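Local coordinates for cytoplasmic export protein 1 (Saccharomyces cerevisiae, PDB 3VWA) that belongs to the nuclear tRNA export machinery, binds tRNA and may pass aminoacylated tRNAs from export receptors at the nuclear pore to the translation machinery, at residues P205-V210 against T232-S237; G108-I113 against R236-I241. All blocks are in the same frame, centred on the assembly; numbering follows the deposited sequence.

Contact 1: residues P205-V210 against T232-S237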
ATOM      1  N   PRO A 205     -14.281 -21.413  14.918  1.00 36.90           N
ATOM      2  CA  PRO A 205     -14.075 -21.353  16.344  1.00 37.38           C
ATOM      3  C   PRO A 205     -14.867 -22.469  17.022  1.00 40.24           C
ATOM      4  O   PRO A 205     -16.027 -22.715  16.668  1.00 37.28           O
ATOM      5  CB  PRO A 205     -14.657 -19.983  16.726  1.00 37.15           C
ATOM      6  CG  PRO A 205     -14.498 -19.158  15.496  1.00 36.13           C
ATOM      7  CD  PRO A 205     -14.751 -20.125  14.365  1.00 39.83           C
ATOM      8  N   LYS A 206     -14.234 -23.110  17.998  1.00 46.86           N
ATOM      9  CA  LYS A 206     -14.863 -24.145  18.827  1.00 45.86           C
ATOM     10  C   LYS A 206     -16.147 -23.598  19.410  1.00 43.05           C
ATOM     11  O   LYS A 206     -17.199 -24.229  19.292  1.00 42.00           O
ATOM     12  CB  LYS A 206     -13.910 -24.566  19.951  1.00 48.28           C
ATOM     13  CG  LYS A 206     -12.960 -25.702  19.610  1.00 56.70           C
ATOM     14  CD  LYS A 206     -12.436 -25.646  18.177  1.00 62.92           C
ATOM     15  CE  LYS A 206     -12.192 -27.045  17.615  1.00 72.92           C
ATOM     16  NZ  LYS A 206     -13.295 -27.995  17.964  1.00 76.04           N
ATOM     17  N   ASP A 207     -16.066 -22.392  19.976  1.00 39.60           N
ATOM     18  CA  ASP A 207     -17.223 -21.779  20.630  1.00 37.19           C
ATOM     19  C   ASP A 207     -18.239 -21.199  19.649  1.00 35.88           C
ATOM     20  O   ASP A 207     -19.232 -20.585  20.062  1.00 37.73           O
ATOM     21  CB  ASP A 207     -16.804 -20.742  21.688  1.00 36.12           C
ATOM     22  CG  ASP A 207     -15.939 -19.629  21.119  1.00 36.23           C
ATOM     23  OD1 ASP A 207     -15.490 -18.765  21.898  1.00 36.30           O
ATOM     24  OD2 ASP A 207     -15.687 -19.626  19.903  1.00 34.27           O
ATOM     25  N   TRP A 208     -18.005 -21.399  18.355  1.00 34.40           N
ATOM     26  CA  TRP A 208     -19.010 -21.034  17.353  1.00 36.77           C
ATOM     27  C   TRP A 208     -19.656 -22.240  16.739  1.00 37.92           C
ATOM     28  O   TRP A 208     -20.606 -22.112  15.973  1.00 33.82           O
ATOM     29  CB  TRP A 208     -18.390 -20.155  16.254  1.00 34.69           C
ATOM     30  CG  TRP A 208     -18.082 -18.723  16.692  1.00 31.38           C
ATOM     31  CD1 TRP A 208     -18.015 -18.205  18.003  1.00 33.15           C
ATOM     32  CD2 TRP A 208     -17.768 -17.597  15.832  1.00 29.52           C
ATOM     33  NE1 TRP A 208     -17.715 -16.853  17.987  1.00 29.70           N
ATOM     34  CE2 TRP A 208     -17.562 -16.428  16.724  1.00 29.95           C
ATOM     35  CE3 TRP A 208     -17.671 -17.416  14.445  1.00 32.94           C
ATOM     36  CZ2 TRP A 208     -17.243 -15.160  16.218  1.00 29.83           C
ATOM     37  CZ3 TRP A 208     -17.365 -16.129  13.957  1.00 26.86           C
ATOM     38  CH2 TRP A 208     -17.138 -15.048  14.818  1.00 30.33           C
ATOM     39  N   ILE A 209     -19.131 -23.431  17.040  1.00 39.51           N
ATOM     40  CA  ILE A 209     -19.630 -24.625  16.364  1.00 40.53           C
ATOM     41  C   ILE A 209     -21.140 -24.801  16.505  1.00 40.43           C
ATOM     42  O   ILE A 209     -21.848 -25.055  15.526  1.00 43.61           O
ATOM     43  CB  ILE A 209     -18.860 -25.907  16.761  1.00 40.95           C
ATOM     44  CG1 ILE A 209     -17.597 -26.041  15.905  1.00 40.91           C
ATOM     45  CG2 ILE A 209     -19.727 -27.128  16.533  1.00 39.70           C
ATOM     46  CD1 ILE A 209     -16.613 -27.092  16.404  1.00 44.05           C
ATOM     47  N   VAL A 210     -21.658 -24.618  17.706  1.00 44.01           N
ATOM     48  CA  VAL A 210     -23.036 -25.016  17.917  1.00 44.83           C
ATOM     49  C   VAL A 210     -23.924 -23.950  17.330  1.00 44.80           C
ATOM     50  O   VAL A 210     -24.935 -24.258  16.673  1.00 48.42           O
ATOM     51  CB  VAL A 210     -23.369 -25.244  19.397  1.00 43.57           C
ATOM     52  CG1 VAL A 210     -24.877 -25.214  19.601  1.00 46.67           C
ATOM     53  CG2 VAL A 210     -22.764 -26.565  19.873  1.00 46.56           C
ATOM     54  N   THR A 232     -19.400 -14.726  22.814  1.00 41.48           N
ATOM     55  CA  THR A 232     -18.398 -15.763  22.915  1.00 37.58           C
ATOM     56  C   THR A 232     -17.016 -15.150  23.161  1.00 41.18           C
ATOM     57  O   THR A 232     -16.785 -13.956  22.912  1.00 41.23           O
ATOM     58  CB  THR A 232     -18.373 -16.598  21.645  1.00 34.70           C
ATOM     59  OG1 THR A 232     -18.070 -15.737  20.531  1.00 34.05           O
ATOM     60  CG2 THR A 232     -19.708 -17.263  21.456  1.00 31.77           C
ATOM     61  N   GLU A 233     -16.101 -15.976  23.648  1.00 39.73           N
ATOM     62  CA  GLU A 233     -14.738 -15.529  23.911  1.00 41.11           C
ATOM     63  C   GLU A 233     -14.065 -15.106  22.596  1.00 35.17           C
ATOM     64  O   GLU A 233     -13.338 -14.130  22.566  1.00 33.04           O
ATOM     65  CB  GLU A 233     -13.945 -16.609  24.670  1.00 37.64           C
ATOM     66  CG  GLU A 233     -12.475 -16.277  24.962  1.00 43.54           C
ATOM     67  CD  GLU A 233     -12.235 -15.009  25.817  1.00 47.77           C
ATOM     68  OE1 GLU A 233     -11.129 -14.401  25.707  1.00 43.13           O
ATOM     69  OE2 GLU A 233     -13.136 -14.599  26.599  1.00 45.93           O
ATOM     70  N   THR A 234     -14.339 -15.838  21.518  1.00 34.45           N
ATOM     71  CA  THR A 234     -13.770 -15.535  20.189  1.00 34.63           C
ATOM     72  C   THR A 234     -14.074 -14.113  19.743  1.00 32.62           C
ATOM     73  O   THR A 234     -13.176 -13.332  19.407  1.00 27.76           O
ATOM     74  CB  THR A 234     -14.297 -16.526  19.152  1.00 35.76           C
ATOM     75  OG1 THR A 234     -13.863 -17.825  19.534  1.00 34.45           O
ATOM     76  CG2 THR A 234     -13.826 -16.201  17.694  1.00 33.99           C
ATOM     77  N   TRP A 235     -15.354 -13.786  19.770  1.00 31.67           N
ATOM     78  CA  TRP A 235     -15.797 -12.481  19.401  1.00 32.76           C
ATOM     79  C   TRP A 235     -15.124 -11.379  20.174  1.00 34.35           C
ATOM     80  O   TRP A 235     -14.732 -10.393  19.583  1.00 40.04           O
ATOM     81  CB  TRP A 235     -17.299 -12.416  19.526  1.00 30.07           C
ATOM     82  CG  TRP A 235     -17.915 -11.151  18.982  1.00 33.22           C
ATOM     83  CD1 TRP A 235     -17.920  -9.892  19.581  1.00 33.24           C
ATOM     84  CD2 TRP A 235     -18.682 -10.969  17.734  1.00 30.52           C
ATOM     85  NE1 TRP A 235     -18.582  -8.994  18.816  1.00 30.02           N
ATOM     86  CE2 TRP A 235     -19.061  -9.549  17.701  1.00 30.83           C
ATOM     87  CE3 TRP A 235     -19.052 -11.786  16.694  1.00 27.30           C
ATOM     88  CZ2 TRP A 235     -19.814  -9.002  16.664  1.00 29.00           C
ATOM     89  CZ3 TRP A 235     -19.778 -11.227  15.641  1.00 29.35           C
ATOM     90  CH2 TRP A 235     -20.163  -9.862  15.636  1.00 29.99           C
ATOM     91  N   ARG A 236     -14.970 -11.547  21.486  1.00 38.86           N
ATOM     92  CA  ARG A 236     -14.539 -10.489  22.394  1.00 37.92           C
ATOM     93  C   ARG A 236     -13.027 -10.392  22.383  1.00 36.21           C
ATOM     94  O   ARG A 236     -12.476  -9.366  22.733  1.00 34.58           O
ATOM     95  CB  ARG A 236     -15.008 -10.788  23.833  1.00 42.90           C
ATOM     96  CG  ARG A 236     -16.514 -10.658  24.097  1.00 44.40           C
ATOM     97  CD  ARG A 236     -16.787 -10.770  25.606  1.00 53.52           C
ATOM     98  NE  ARG A 236     -18.183 -10.535  26.020  1.00 55.71           N
ATOM     99  CZ  ARG A 236     -18.923 -11.415  26.710  1.00 60.31           C
ATOM    100  NH1 ARG A 236     -20.181 -11.132  27.050  1.00 58.04           N
ATOM    101  NH2 ARG A 236     -18.406 -12.589  27.064  1.00 61.02           N
ATOM    102  N   SER A 237     -12.371 -11.498  22.033  1.00 34.49           N
ATOM    103  CA  SER A 237     -10.914 -11.573  21.812  1.00 32.65           C
ATOM    104  C   SER A 237     -10.459 -10.891  20.502  1.00 33.24           C
ATOM    105  O   SER A 237      -9.293 -10.488  20.398  1.00 28.95           O
ATOM    106  CB  SER A 237     -10.446 -13.050  21.734  1.00 30.20           C
ATOM    107  OG  SER A 237     -10.459 -13.642  23.032  1.00 34.01           O
TER
HETATM  108  O   HOH W   1     -16.501 -18.459  24.467  1.00 40.98           O

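Contact 2: residues G108-I113 against R236-I241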
ATOM      1  N   GLY A 108      -9.513 -11.453  10.515  1.00 22.87           N
ATOM      2  CA  GLY A 108     -10.052 -10.905   9.260  1.00 22.21           C
ATOM      3  C   GLY A 108     -11.410 -11.459   8.898  1.00 26.32           C
ATOM      4  O   GLY A 108     -12.389 -10.696   8.672  1.00 25.77           O
ATOM      5  N   VAL A 109     -11.467 -12.804   8.806  1.00 28.27           N
ATOM      6  CA  VAL A 109     -12.637 -13.528   8.324  1.00 26.10           C
ATOM      7  C   VAL A 109     -13.769 -13.235   9.329  1.00 25.55           C
ATOM      8  O   VAL A 109     -14.904 -12.987   8.944  1.00 30.65           O
ATOM      9  CB  VAL A 109     -12.341 -15.087   8.254  1.00 28.37           C
ATOM     10  CG1 VAL A 109     -13.590 -15.914   7.879  1.00 25.11           C
ATOM     11  CG2 VAL A 109     -11.199 -15.415   7.300  1.00 26.97           C
ATOM     12  N   GLU A 110     -13.446 -13.251  10.613  1.00 23.78           N
ATOM     13  CA  GLU A 110     -14.412 -13.012  11.651  1.00 25.75           C
ATOM     14  C   GLU A 110     -14.929 -11.554  11.595  1.00 24.82           C
ATOM     15  O   GLU A 110     -16.099 -11.305  11.807  1.00 25.27           O
ATOM     16  CB  GLU A 110     -13.806 -13.293  13.057  1.00 26.40           C
ATOM     17  CG  GLU A 110     -13.644 -14.771  13.449  1.00 30.16           C
ATOM     18  CD  GLU A 110     -12.679 -14.971  14.618  1.00 30.59           C
ATOM     19  OE1 GLU A 110     -12.660 -14.111  15.546  1.00 30.02           O
ATOM     20  OE2 GLU A 110     -11.944 -15.985  14.607  1.00 25.77           O
ATOM     21  N   LEU A 111     -14.033 -10.616  11.349  1.00 26.07           N
ATOM     22  CA  LEU A 111     -14.413  -9.213  11.120  1.00 29.51           C
ATOM     23  C   LEU A 111     -15.395  -9.075   9.953  1.00 28.22           C
ATOM     24  O   LEU A 111     -16.408  -8.419  10.093  1.00 27.06           O
ATOM     25  CB  LEU A 111     -13.169  -8.352  10.913  1.00 30.81           C
ATOM     26  CG  LEU A 111     -13.190  -6.822  11.173  1.00 32.91           C
ATOM     27  CD1 LEU A 111     -12.871  -6.071   9.909  1.00 28.69           C
ATOM     28  CD2 LEU A 111     -14.426  -6.249  11.867  1.00 30.25           C
ATOM     29  N   GLY A 112     -15.152  -9.761   8.836  1.00 29.13           N
ATOM     30  CA  GLY A 112     -16.075  -9.641   7.690  1.00 25.91           C
ATOM     31  C   GLY A 112     -17.424 -10.230   8.021  1.00 27.99           C
ATOM     32  O   GLY A 112     -18.484  -9.665   7.735  1.00 26.58           O
ATOM     33  N   ILE A 113     -17.395 -11.366   8.694  1.00 28.65           N
ATOM     34  CA  ILE A 113     -18.649 -11.994   9.138  1.00 26.79           C
ATOM     35  C   ILE A 113     -19.435 -11.045  10.027  1.00 25.79           C
ATOM     36  O   ILE A 113     -20.655 -10.964   9.918  1.00 25.20           O
ATOM     37  CB  ILE A 113     -18.360 -13.301   9.891  1.00 27.50           C
ATOM     38  CG1 ILE A 113     -17.955 -14.376   8.864  1.00 29.83           C
ATOM     39  CG2 ILE A 113     -19.564 -13.768  10.676  1.00 21.97           C
ATOM     40  CD1 ILE A 113     -17.397 -15.634   9.527  1.00 28.40           C
ATOM     41  N   ARG A 236     -14.970 -11.547  21.486  1.00 38.86           N
ATOM     42  CA  ARG A 236     -14.539 -10.489  22.394  1.00 37.92           C
ATOM     43  C   ARG A 236     -13.027 -10.392  22.383  1.00 36.21           C
ATOM     44  O   ARG A 236     -12.476  -9.366  22.733  1.00 34.58           O
ATOM     45  CB  ARG A 236     -15.008 -10.788  23.833  1.00 42.90           C
ATOM     46  CG  ARG A 236     -16.514 -10.658  24.097  1.00 44.40           C
ATOM     47  CD  ARG A 236     -16.787 -10.770  25.606  1.00 53.52           C
ATOM     48  NE  ARG A 236     -18.183 -10.535  26.020  1.00 55.71           N
ATOM     49  CZ  ARG A 236     -18.923 -11.415  26.710  1.00 60.31           C
ATOM     50  NH1 ARG A 236     -20.181 -11.132  27.050  1.00 58.04           N
ATOM     51  NH2 ARG A 236     -18.406 -12.589  27.064  1.00 61.02           N
ATOM     52  N   SER A 237     -12.371 -11.498  22.033  1.00 34.49           N
ATOM     53  CA  SER A 237     -10.914 -11.573  21.812  1.00 32.65           C
ATOM     54  C   SER A 237     -10.459 -10.891  20.502  1.00 33.24           C
ATOM     55  O   SER A 237      -9.293 -10.488  20.398  1.00 28.95           O
ATOM     56  CB  SER A 237     -10.446 -13.050  21.734  1.00 30.20           C
ATOM     57  OG  SER A 237     -10.459 -13.642  23.032  1.00 34.01           O
ATOM     58  N   ASN A 238     -11.361 -10.772  19.518  1.00 28.13           N
ATOM     59  CA  ASN A 238     -10.951 -10.317  18.219  1.00 25.91           C
ATOM     60  C   ASN A 238     -10.615  -8.828  18.307  1.00 26.84           C
ATOM     61  O   ASN A 238     -11.499  -8.004  18.496  1.00 29.35           O
ATOM     62  CB  ASN A 238     -12.055 -10.596  17.221  1.00 27.46           C
ATOM     63  CG  ASN A 238     -11.624 -10.318  15.807  1.00 26.60           C
ATOM     64  OD1 ASN A 238     -10.916  -9.363  15.539  1.00 23.61           O
ATOM     65  ND2 ASN A 238     -12.043 -11.165  14.901  1.00 25.35           N
ATOM     66  N   PRO A 239      -9.324  -8.484  18.210  1.00 25.52           N
ATOM     67  CA  PRO A 239      -8.872  -7.116  18.297  1.00 26.14           C
ATOM     68  C   PRO A 239      -9.263  -6.307  17.046  1.00 30.71           C
ATOM     69  O   PRO A 239      -9.286  -5.089  17.098  1.00 30.94           O
ATOM     70  CB  PRO A 239      -7.343  -7.246  18.367  1.00 24.71           C
ATOM     71  CG  PRO A 239      -7.036  -8.571  17.721  1.00 24.34           C
ATOM     72  CD  PRO A 239      -8.221  -9.438  17.944  1.00 24.44           C
ATOM     73  N   LEU A 240      -9.532  -6.964  15.932  1.00 27.53           N
ATOM     74  CA  LEU A 240      -9.947  -6.217  14.751  1.00 32.83           C
ATOM     75  C   LEU A 240     -11.433  -5.836  14.881  1.00 31.70           C
ATOM     76  O   LEU A 240     -11.817  -4.790  14.475  1.00 28.50           O
ATOM     77  CB  LEU A 240      -9.693  -7.012  13.472  1.00 29.63           C
ATOM     78  CG  LEU A 240      -8.217  -7.146  13.084  1.00 29.14           C
ATOM     79  CD1 LEU A 240      -8.082  -7.788  11.712  1.00 25.67           C
ATOM     80  CD2 LEU A 240      -7.470  -5.807  13.118  1.00 27.15           C
ATOM     81  N   ILE A 241     -12.247  -6.668  15.508  1.00 31.56           N
ATOM     82  CA  ILE A 241     -13.641  -6.312  15.679  1.00 34.56           C
ATOM     83  C   ILE A 241     -13.768  -4.998  16.488  1.00 38.01           C
ATOM     84  O   ILE A 241     -14.478  -4.059  16.077  1.00 31.15           O
ATOM     85  CB  ILE A 241     -14.428  -7.463  16.318  1.00 34.61           C
ATOM     86  CG1 ILE A 241     -14.583  -8.574  15.283  1.00 34.46           C
ATOM     87  CG2 ILE A 241     -15.804  -6.979  16.785  1.00 34.24           C
ATOM     88  CD1 ILE A 241     -15.439  -9.727  15.743  1.00 35.32           C
TER

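Contact 1: residues P205-V210 against T232-S237
Polar contacts dominate where the segment Pro205-Val210, which leads into helix 209-216, meets the start of helix 233-237, and most of them run through Asp207. Its CG lies between the backbone N and the carbonyl carbon (chi1 58°), which turns the carboxylate onto the helix end, and each oxygen uses its syn lone pair. Asp207 OD2 accepts a hydrogen bond from Thr234 OG1 at 2.6 Å, while Asp207 OD1 accepts from Thr234 N at 3.2 Å (N-H...O 156°). A water extends the grip, donating to Asp207 OD1 at 2.8 Å and accepting from Glu233 N at 2.6 Å. Amides of the helix's first turn thus face the carboxylate and would probably stabilise its negative charge. An alanine at Asp207 would probably loosen this junction, since both bonds to Thr234 and the water bridge to Glu233 would lose their acceptor.

A second polar link runs from Trp208 NE1, which donates to Thr232 OG1 at 2.8 Å (154°), the oxygen lying near the indole plane. Thr232 is the N-cap, its OG1 also receiving a weak capping bond from Trp235 N at 3.4 Å and bonding to Leu229 O, so this hydroxyl ties three backbone or ring groups together.

Apolar contacts line one face of the Trp208 ring, where Pro205 CG and Thr234 CG2 sit side by side over the rim, 3.7 Å apart. Further out, Trp208 CZ2 comes to 3.9 Å from Trp235 CE3, reaching the Trp235 ring at its edge.

Helix 106-122 packs against both tryptophans, Trp208 touching Glu110 and Trp235 touching Ser114 and Leu117, while helix 222-231 meets the two rings through Leu229.

Contact 2: residues G108-I113 against R236-I241
Asn238 leaves helix 233-237 and starts helix 239-248, and its side chain shows how the two segments are joined. At the base, its CG stands anti to the backbone N (chi1 -172°), and Asn238 CB lies 3.9 Å from Glu110 OE1. Beyond CG the amide splits its work. Asn238 OD1 turns back on its own chain as an N-cap, accepting from Ile241 N at 3.0 Å and, weakly, from Leu240 N at 2.8 Å. Asn238 ND2 points the other way, to helix 106-122. It donates to Glu110 OE1 at 3.1 Å (N-H...O 144°), approaching from above the carboxylate plane, with the carboxylate and amide planes 78° apart. The two side chains slide past each other in opposite directions, with the same nitrogen 3.3 Å from Glu110 CB, and it also bonds to Phe107 O. The buried amide is therefore held at both ends, which fixes its rotation. The other oxygen of Glu110, OE2, forms a salt bridge with Lys106, so the carboxylate's charge is probably balanced in part by Lys106, at the start of the same helix.

Beside this polar pair the helices meet through aliphatic groups. Leu111 CD2 reaches to 3.9 Å from Ile241 CA, and the Leu111 and Leu240 side chains cross at about a right angle, with Leu111 CG 4.2 Å from Leu240 CB.

The arrangement is a classic asparagine N-cap followed by proline in the first helical turn, with the amide NH2, bonded to Glu110 OE1 and Phe107 O, tying the new helix start to helix 106-122.

The centres of contacts 1 and 2 lie about 11 Å apart, and both use helix 233-237, sharing Arg236 and Ser237. Along the chain, residues 108-113 come first, then 205-210, 232-237 and 236-241, so both contacts end on the same stretch. Glu110 joins them directly, its OE1 packing 3.2 Å from Thr234 CG2, and Trp235 O, 4.0 Å from Ile241 CD1, makes a second bridge. Helix 106-122 is thus a shared partner of segment 205-210 and of the helices before and after Asn238. This cluster lies on the N-terminal side of the HEAT repeats at 381-419 and 494-530, probably within the helical part of the kinase-like domain.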